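Local structure of archaeal actin homolog (Thermoplasma acidophilum, 2FSJ) at residues T33-V38 against A105-E110; V148-G153 against V158-I163; R235-E240 against K263-P268. The protein polymerizes into helical filaments in a nucleotide-dependent reaction that works best with ATP, as an archaeal relative of actin, MreB and ParM. All coordinates share one frame; numbering follows the deposited sequence.

Contact 1: residues T33-V38 against A105-E110; sequences TKVIGV and AAALWE
Val35 of the strand and Ala107 of the helix meet methyl to methyl, Val35 CG2 lying 3.6 Å from Ala107 CB. The second branch, CG1, stands anti to the backbone N (chi1 -164°), which leaves CG2 beside that nitrogen and aimed at the helix. Two residues earlier on the same face of the strand, Thr33 adds a looser touch, its CG2 4.3 Å from Ala107 CB. The single methyl of the alanine is thus met by two strand side chains, and its small size lets the backbones come close, with Val35 CA and Ala107 CA 6.5 Å apart. Only methyl groups meet in this buried contact; the Thr33 hydroxyl is hydrogen-bonded to Ser47 OG. Thr33 and Lys34 both belong to the ATP-binding residues; Thr33 is on the helix-facing side of the strand and Lys34 on the other. Backbone bonds of Thr33 with Phe45 and of Val35 with Ile43 hold the strand against 42-52, and those of Lys34 with Asp27 and Ile36 with Gly25 hold it against 22-28. Helix 101-111 lies over this face of the sheet, where Ala107 also rests on Leu26 of strand 22-28.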
loop_
_atom_site.group_PDB
_atom_site.type_symbol
_atom_site.label_atom_id
_atom_site.label_comp_id
_atom_site.label_asym_id
_atom_site.label_seq_id
_atom_site.Cartn_x
_atom_site.Cartn_y
_atom_site.Cartn_z
ATOM N N THR A 33 0.027 5.275 3.093
ATOM C CA THR A 33 1.483 5.394 3.106
ATOM C C THR A 33 1.922 4.839 4.460
ATOM O O THR A 33 1.384 5.226 5.495
ATOM C CB THR A 33 1.857 6.906 2.903
ATOM O OG1 THR A 33 1.496 7.286 1.555
ATOM C CG2 THR A 33 3.334 7.195 3.061
ATOM N N LYS A 34 2.891 3.938 4.433
ATOM C CA LYS A 34 3.450 3.289 5.598
ATOM C C LYS A 34 4.900 3.646 5.709
ATOM O O LYS A 34 5.610 3.655 4.700
ATOM C CB LYS A 34 3.383 1.767 5.389
ATOM C CG LYS A 34 2.007 1.133 5.581
ATOM C CD LYS A 34 1.024 1.323 4.471
ATOM C CE LYS A 34 1.476 0.706 3.188
ATOM N NZ LYS A 34 0.431 0.776 2.100
ATOM N N VAL A 35 5.347 3.831 6.939
ATOM C CA VAL A 35 6.726 4.126 7.288
ATOM C C VAL A 35 7.178 3.219 8.446
ATOM O O VAL A 35 6.440 3.033 9.453
ATOM C CB VAL A 35 6.876 5.667 7.717
ATOM C CG1 VAL A 35 8.320 6.112 7.711
ATOM C CG2 VAL A 35 5.997 6.548 6.892
ATOM N N ILE A 36 8.369 2.637 8.316
ATOM C CA ILE A 36 9.021 1.919 9.393
ATOM C C ILE A 36 10.186 2.796 9.814
ATOM O O ILE A 36 11.142 2.999 9.063
ATOM C CB ILE A 36 9.550 0.529 8.950
ATOM C CG1 ILE A 36 8.472 -0.272 8.201
ATOM C CG2 ILE A 36 10.070 -0.284 10.201
ATOM C CD1 ILE A 36 7.233 -0.556 8.951
ATOM N N GLY A 37 10.084 3.369 10.993
ATOM C CA GLY A 37 11.159 4.219 11.487
ATOM C C GLY A 37 12.194 3.517 12.335
ATOM O O GLY A 37 12.510 2.337 12.173
ATOM N N VAL A 38 12.745 4.297 13.250
ATOM C CA VAL A 38 13.829 3.866 14.116
ATOM C C VAL A 38 13.199 3.094 15.212
ATOM O O VAL A 38 12.106 3.427 15.663
ATOM C CB VAL A 38 14.639 5.064 14.731
ATOM N N ALA A 105 7.224 13.611 1.742
ATOM C CA ALA A 105 7.588 14.679 2.698
ATOM C C ALA A 105 6.860 14.474 4.023
ATOM O O ALA A 105 7.453 14.624 5.063
ATOM C CB ALA A 105 7.251 15.996 2.127
ATOM N N ALA A 106 5.574 14.170 3.953
ATOM C CA ALA A 106 4.769 13.951 5.138
ATOM C C ALA A 106 5.265 12.738 5.933
ATOM O O ALA A 106 5.328 12.782 7.163
ATOM C CB ALA A 106 3.333 13.818 4.778
ATOM N N ALA A 107 5.634 11.673 5.231
ATOM C CA ALA A 107 6.222 10.484 5.869
ATOM C C ALA A 107 7.457 10.800 6.686
ATOM O O ALA A 107 7.585 10.349 7.826
ATOM C CB ALA A 107 6.569 9.404 4.837
ATOM N N LEU A 108 8.364 11.554 6.087
ATOM C CA LEU A 108 9.596 11.965 6.784
ATOM C C LEU A 108 9.302 12.886 7.973
ATOM O O LEU A 108 9.845 12.686 9.052
ATOM C CB LEU A 108 10.579 12.571 5.799
ATOM C CG LEU A 108 10.922 11.692 4.596
ATOM C CD1 LEU A 108 11.912 12.392 3.650
ATOM C CD2 LEU A 108 11.522 10.398 5.080
ATOM N N TRP A 109 8.397 13.842 7.792
ATOM C CA TRP A 109 7.907 14.672 8.885
ATOM C C TRP A 109 7.296 13.848 10.049
ATOM O O TRP A 109 7.632 14.047 11.234
ATOM C CB TRP A 109 6.873 15.663 8.364
ATOM C CG TRP A 109 6.554 16.695 9.397
ATOM C CD1 TRP A 109 5.566 16.642 10.333
ATOM C CD2 TRP A 109 7.285 17.911 9.648
ATOM N NE1 TRP A 109 5.634 17.740 11.164
ATOM C CE2 TRP A 109 6.665 18.551 10.755
ATOM C CE3 TRP A 109 8.370 18.550 9.025
ATOM C CZ2 TRP A 109 7.106 19.768 11.256
ATOM C CZ3 TRP A 109 8.804 19.790 9.533
ATOM C CH2 TRP A 109 8.178 20.369 10.629
ATOM N N GLU A 110 6.394 12.931 9.718
ATOM C CA GLU A 110 5.793 12.088 10.744
ATOM C C GLU A 110 6.784 11.166 11.469
ATOM O O GLU A 110 6.585 10.855 12.654
ATOM C CB GLU A 110 4.672 11.266 10.189
ATOM C CG GLU A 110 3.454 12.058 9.813
ATOM C CD GLU A 110 2.519 12.400 10.962
ATOM O OE1 GLU A 110 2.633 11.824 12.086
ATOM O OE2 GLU A 110 1.646 13.263 10.728
#

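Contact 2: residues V148-G153 against V158-I163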
loop_
_atom_site.group_PDB
_atom_site.type_symbol
_atom_site.label_atom_id
_atom_site.label_comp_id
_atom_site.label_asym_id
_atom_site.label_seq_id
_atom_site.Cartn_x
_atom_site.Cartn_y
_atom_site.Cartn_z
ATOM N N VAL A 148 18.355 17.114 -1.512
ATOM C CA VAL A 148 18.031 17.650 -0.197
ATOM C C VAL A 148 16.564 18.051 -0.153
ATOM O O VAL A 148 16.104 18.877 -0.924
ATOM C CB VAL A 148 18.925 18.849 0.124
ATOM C CG1 VAL A 148 18.485 19.594 1.365
ATOM C CG2 VAL A 148 20.386 18.363 0.286
ATOM N N LEU A 149 15.818 17.417 0.729
ATOM C CA LEU A 149 14.425 17.766 0.934
ATOM C C LEU A 149 14.270 18.593 2.170
ATOM O O LEU A 149 14.721 18.209 3.245
ATOM C CB LEU A 149 13.615 16.497 1.131
ATOM C CG LEU A 149 13.751 15.355 0.115
ATOM C CD1 LEU A 149 12.566 14.379 0.429
ATOM C CD2 LEU A 149 13.736 15.815 -1.329
ATOM N N THR A 150 13.655 19.748 2.025
ATOM C CA THR A 150 13.477 20.680 3.122
ATOM C C THR A 150 11.987 20.826 3.348
ATOM O O THR A 150 11.287 21.340 2.468
ATOM C CB THR A 150 14.031 22.022 2.716
ATOM O OG1 THR A 150 15.413 21.842 2.344
ATOM C CG2 THR A 150 14.038 22.955 3.874
ATOM N N VAL A 151 11.522 20.395 4.514
ATOM C CA VAL A 151 10.095 20.438 4.839
ATOM C C VAL A 151 9.859 21.486 5.940
ATOM O O VAL A 151 10.517 21.449 6.985
ATOM C CB VAL A 151 9.624 19.071 5.350
ATOM C CG1 VAL A 151 8.107 19.042 5.549
ATOM C CG2 VAL A 151 10.104 17.959 4.443
ATOM N N THR A 152 8.925 22.406 5.687
ATOM C CA THR A 152 8.452 23.372 6.675
ATOM C C THR A 152 7.106 22.979 7.252
ATOM O O THR A 152 6.197 22.542 6.524
ATOM C CB THR A 152 8.368 24.775 6.055
ATOM O OG1 THR A 152 9.630 25.108 5.464
ATOM C CG2 THR A 152 8.113 25.857 7.133
ATOM N N GLY A 153 6.953 23.149 8.564
ATOM C CA GLY A 153 5.768 22.697 9.262
ATOM C C GLY A 153 5.261 23.679 10.320
ATOM O O GLY A 153 5.577 24.870 10.265
ATOM N N VAL A 158 11.612 23.885 10.400
ATOM C CA VAL A 158 12.179 23.271 9.199
ATOM C C VAL A 158 12.934 22.010 9.589
ATOM O O VAL A 158 13.733 22.004 10.515
ATOM C CB VAL A 158 13.169 24.224 8.481
ATOM C CG1 VAL A 158 13.973 23.536 7.394
ATOM C CG2 VAL A 158 12.425 25.427 7.944
ATOM N N ARG A 159 12.662 20.930 8.856
ATOM C CA ARG A 159 13.411 19.714 8.955
ATOM C C ARG A 159 13.974 19.377 7.566
ATOM O O ARG A 159 13.255 19.383 6.562
ATOM C CB ARG A 159 12.516 18.595 9.456
ATOM C CG ARG A 159 12.022 18.777 10.873
ATOM C CD ARG A 159 11.203 17.616 11.411
ATOM N NE ARG A 159 10.416 18.058 12.531
ATOM C CZ ARG A 159 9.335 17.450 13.011
ATOM N NH1 ARG A 159 8.922 16.282 12.553
ATOM N NH2 ARG A 159 8.682 18.016 13.977
ATOM N N GLN A 160 15.235 19.016 7.530
ATOM C CA GLN A 160 15.932 18.743 6.292
ATOM C C GLN A 160 16.469 17.307 6.200
ATOM O O GLN A 160 17.043 16.772 7.172
ATOM C CB GLN A 160 17.064 19.781 6.126
ATOM C CG GLN A 160 17.362 20.068 4.718
ATOM C CD GLN A 160 18.215 21.331 4.503
ATOM O OE1 GLN A 160 17.906 22.186 3.670
ATOM N NE2 GLN A 160 19.268 21.405 5.218
ATOM N N PHE A 161 16.298 16.684 5.037
ATOM C CA PHE A 161 16.636 15.271 4.806
ATOM C C PHE A 161 17.456 15.162 3.514
ATOM O O PHE A 161 17.049 15.668 2.437
ATOM C CB PHE A 161 15.338 14.419 4.697
ATOM C CG PHE A 161 14.367 14.634 5.834
ATOM C CD1 PHE A 161 14.472 13.889 7.029
ATOM C CD2 PHE A 161 13.368 15.585 5.735
ATOM C CE1 PHE A 161 13.571 14.065 8.061
ATOM C CE2 PHE A 161 12.448 15.779 6.794
ATOM C CZ PHE A 161 12.584 15.028 7.976
ATOM N N ASN A 162 18.619 14.530 3.622
ATOM C CA ASN A 162 19.510 14.275 2.500
ATOM C C ASN A 162 19.350 12.844 2.123
ATOM O O ASN A 162 19.713 11.918 2.889
ATOM C CB ASN A 162 20.968 14.525 2.846
ATOM C CG ASN A 162 21.927 14.283 1.636
ATOM O OD1 ASN A 162 21.544 14.378 0.445
ATOM N ND2 ASN A 162 23.172 13.969 1.948
ATOM N N ILE A 163 18.736 12.621 0.979
ATOM C CA ILE A 163 18.473 11.266 0.579
ATOM C C ILE A 163 19.737 10.808 -0.121
ATOM O O ILE A 163 20.001 11.267 -1.237
ATOM C CB ILE A 163 17.249 11.191 -0.393
ATOM C CG1 ILE A 163 16.019 11.899 0.232
ATOM C CG2 ILE A 163 17.053 9.749 -0.761
ATOM C CD1 ILE A 163 14.610 11.602 -0.420
#
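Leu149 and Phe161 form a hydrogen-bonded antiparallel pair, with Leu149 N to Phe161 O at 2.7 Å and Phe161 N to Leu149 O at 2.8 Å. Val151 and Arg159 form the next such pair, again with two bonds. The tight side is the face of Leu149, Val151 and Phe161, joined by the end of Ile163; Arg159 starts on it too but leads away to a salt bridge with Glu157. Leu149 CD1 packs 3.6 Å from Ile163 CD1, and Val151 CG2 comes to the edge of the Phe161 ring, 4.0 Å from CE2, while Leu108 of helix 101-111 covers Leu149 and Phe161. The other face, with Val148, Thr150, Thr152, Val158 and Gln160, is more open to solvent. There Gln160 extends alongside Thr150, whose OG1 donates in plane to a lone pair of Gln160 OE1 at 2.8 Å; Val148 CG1 lies 3.5 Å from the same oxygen. Cut back to an alanine, Gln160 would lose its amide, which is likely to leave the Thr150 hydroxyl without this acceptor and the Val148 CG1 methyl less covered. Thr150 CG2 also touches Val158 CG1 at 3.6 Å. With the two strands running at 162°, this is a beta hairpin whose strand 147-152 is the edge strand, within this chain, of the mixed sheet in the N-terminal part of the actin-like fold.

Contact 3: residues R235-E240 against K263-P268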
loop_
_atom_site.group_PDB
_atom_site.type_symbol
_atom_site.label_atom_id
_atom_site.label_comp_id
_atom_site.label_asym_id
_atom_site.label_seq_id
_atom_site.Cartn_x
_atom_site.Cartn_y
_atom_site.Cartn_z
ATOM N N ARG A 235 -23.685 1.293 -6.203
ATOM C CA ARG A 235 -24.682 1.151 -7.240
ATOM C C ARG A 235 -25.944 0.456 -6.740
ATOM O O ARG A 235 -27.086 0.884 -7.095
ATOM C CB ARG A 235 -24.126 0.399 -8.470
ATOM C CG ARG A 235 -23.092 1.210 -9.283
ATOM C CD ARG A 235 -22.767 0.577 -10.655
ATOM N NE ARG A 235 -22.254 -0.776 -10.499
ATOM C CZ ARG A 235 -20.971 -1.046 -10.224
ATOM N NH1 ARG A 235 -20.093 -0.074 -10.129
ATOM N NH2 ARG A 235 -20.572 -2.292 -10.035
ATOM N N LYS A 236 -25.754 -0.582 -5.923
ATOM C CA LYS A 236 -26.865 -1.358 -5.377
ATOM C C LYS A 236 -27.720 -0.499 -4.428
ATOM O O LYS A 236 -28.968 -0.510 -4.507
ATOM C CB LYS A 236 -26.369 -2.662 -4.707
ATOM C CG LYS A 236 -27.497 -3.468 -3.994
ATOM C CD LYS A 236 -27.044 -4.789 -3.459
ATOM C CE LYS A 236 -28.158 -5.510 -2.675
ATOM N NZ LYS A 236 -29.286 -5.871 -3.560
ATOM N N ILE A 237 -27.057 0.292 -3.584
ATOM C CA ILE A 237 -27.744 1.212 -2.672
ATOM C C ILE A 237 -28.550 2.275 -3.467
ATOM O O ILE A 237 -29.746 2.551 -3.185
ATOM C CB ILE A 237 -26.739 1.869 -1.663
ATOM C CG1 ILE A 237 -26.160 0.782 -0.712
ATOM C CG2 ILE A 237 -27.465 3.001 -0.897
ATOM C CD1 ILE A 237 -25.112 1.246 0.266
ATOM N N ALA A 238 -27.893 2.853 -4.466
ATOM C CA ALA A 238 -28.509 3.841 -5.323
ATOM C C ALA A 238 -29.737 3.304 -6.080
ATOM O O ALA A 238 -30.776 3.988 -6.163
ATOM C CB ALA A 238 -27.463 4.458 -6.279
ATOM N N LYS A 239 -29.619 2.094 -6.613
ATOM C CA LYS A 239 -30.682 1.444 -7.335
ATOM C C LYS A 239 -31.883 1.182 -6.438
ATOM O O LYS A 239 -33.005 1.190 -6.917
ATOM C CB LYS A 239 -30.216 0.125 -7.922
ATOM N N GLU A 240 -31.627 0.950 -5.148
ATOM C CA GLU A 240 -32.662 0.577 -4.205
ATOM C C GLU A 240 -33.262 1.744 -3.439
ATOM O O GLU A 240 -34.431 1.694 -3.108
ATOM C CB GLU A 240 -32.106 -0.496 -3.246
ATOM C CG GLU A 240 -32.024 -1.861 -3.891
ATOM C CD GLU A 240 -31.254 -2.860 -3.061
ATOM O OE1 GLU A 240 -30.920 -2.526 -1.895
ATOM O OE2 GLU A 240 -30.957 -3.948 -3.595
ATOM N N LYS A 263 -31.266 6.688 7.279
ATOM C CA LYS A 263 -31.542 5.304 6.899
ATOM C C LYS A 263 -30.290 4.427 7.120
ATOM O O LYS A 263 -29.150 4.895 6.940
ATOM C CB LYS A 263 -31.952 5.253 5.427
ATOM N N GLN A 264 -30.502 3.177 7.524
ATOM C CA GLN A 264 -29.423 2.205 7.666
ATOM C C GLN A 264 -29.250 1.461 6.339
ATOM O O GLN A 264 -30.214 0.943 5.777
ATOM C CB GLN A 264 -29.697 1.219 8.827
ATOM C CG GLN A 264 -28.680 0.087 8.934
ATOM C CD GLN A 264 -28.649 -0.606 10.299
ATOM O OE1 GLN A 264 -28.979 -1.786 10.398
ATOM N NE2 GLN A 264 -28.195 0.103 11.323
ATOM N N VAL A 265 -28.031 1.445 5.817
ATOM C CA VAL A 265 -27.759 0.815 4.518
ATOM C C VAL A 265 -26.488 -0.025 4.590
ATOM O O VAL A 265 -25.618 0.239 5.425
ATOM C CB VAL A 265 -27.634 1.847 3.372
ATOM C CG1 VAL A 265 -29.005 2.506 3.046
ATOM C CG2 VAL A 265 -26.587 2.905 3.673
ATOM N N GLY A 266 -26.419 -1.043 3.722
ATOM C CA GLY A 266 -25.273 -1.926 3.605
ATOM C C GLY A 266 -25.074 -2.966 4.704
ATOM O O GLY A 266 -26.001 -3.479 5.271
ATOM N N GLY A 267 -23.815 -3.268 4.990
ATOM C CA GLY A 267 -23.433 -4.284 5.952
ATOM C C GLY A 267 -23.221 -5.603 5.269
ATOM O O GLY A 267 -23.440 -5.698 4.053
ATOM N N PRO A 268 -22.748 -6.601 6.024
ATOM C CA PRO A 268 -22.368 -7.904 5.471
ATOM C C PRO A 268 -23.460 -8.677 4.750
ATOM O O PRO A 268 -23.115 -9.485 3.887
ATOM C CB PRO A 268 -21.904 -8.690 6.711
ATOM C CG PRO A 268 -21.552 -7.695 7.687
ATOM C CD PRO A 268 -22.490 -6.545 7.476
#
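Strand 263-265 passes one flank of helix 226-241, with the CA atoms of Ile237 and Val265 7.2 Å apart, and beyond Val265 the chain turns through Gly266 and Gly267 into the next helix. The side-chain contact is a single apolar one: Ile237 reaches across with its terminal methyl, CD1 lying 4.0 Å from Val265 CB and 4.1 Å from Val265 CG2. Its CG1 branch is anti to the carbonyl carbon (chi1 -66°) and the chain then runs extended (chi2 176°), carrying CD1 out to the valine. The two side chains cross at about a right angle, the CD1 end of Ile237 against CB and CG2 of Val265. The same methyl lies 4.3 Å from the N of Gly266, whose positive phi (75°) suits a residue without a side chain. Gly267 sits at the N-cap position of helix 268-290, and a side chain there would run into Pro268 CD. Lys236 NZ and Glu240 OE2 form a salt bridge, short as modelled, within the helix; the pair takes no part in the contact. Ile237 also rests on Val245, and Val265 on Val258 of the paired strand 258-260. The contact thus ties helix 226-241 to the two-stranded antiparallel hairpin 258-260/263-265, which leads into helix 268-290 in the C-terminal part of this actin-like protein. What the two segments share directly is a small van der Waals contact between aliphatic groups, with no polar bond between them to fix its direction.

How the contacts relate
Along the chain both segments of contact 1 precede those of contact 2, and contact 3 comes last. Contacts 1 and 2 reach the same mixed sheet, and helix 101-111, part of contact 1, packs on the hairpin of contact 2; their centres are 13 Å apart and they touch directly, with Trp109 packing on the hairpin and making a cation-pi interaction with Arg159. Helix 101-111 thus reaches from strand 32-36 to the hairpin. Contact 3 stands apart in the C-terminal MreB-like part, its centre 37 Å from that of contact 1 and 46 Å from that of contact 2. ATP-binding residues occur in both the N-terminal and C-terminal parts, consistent with a nucleotide held between them, as in actin.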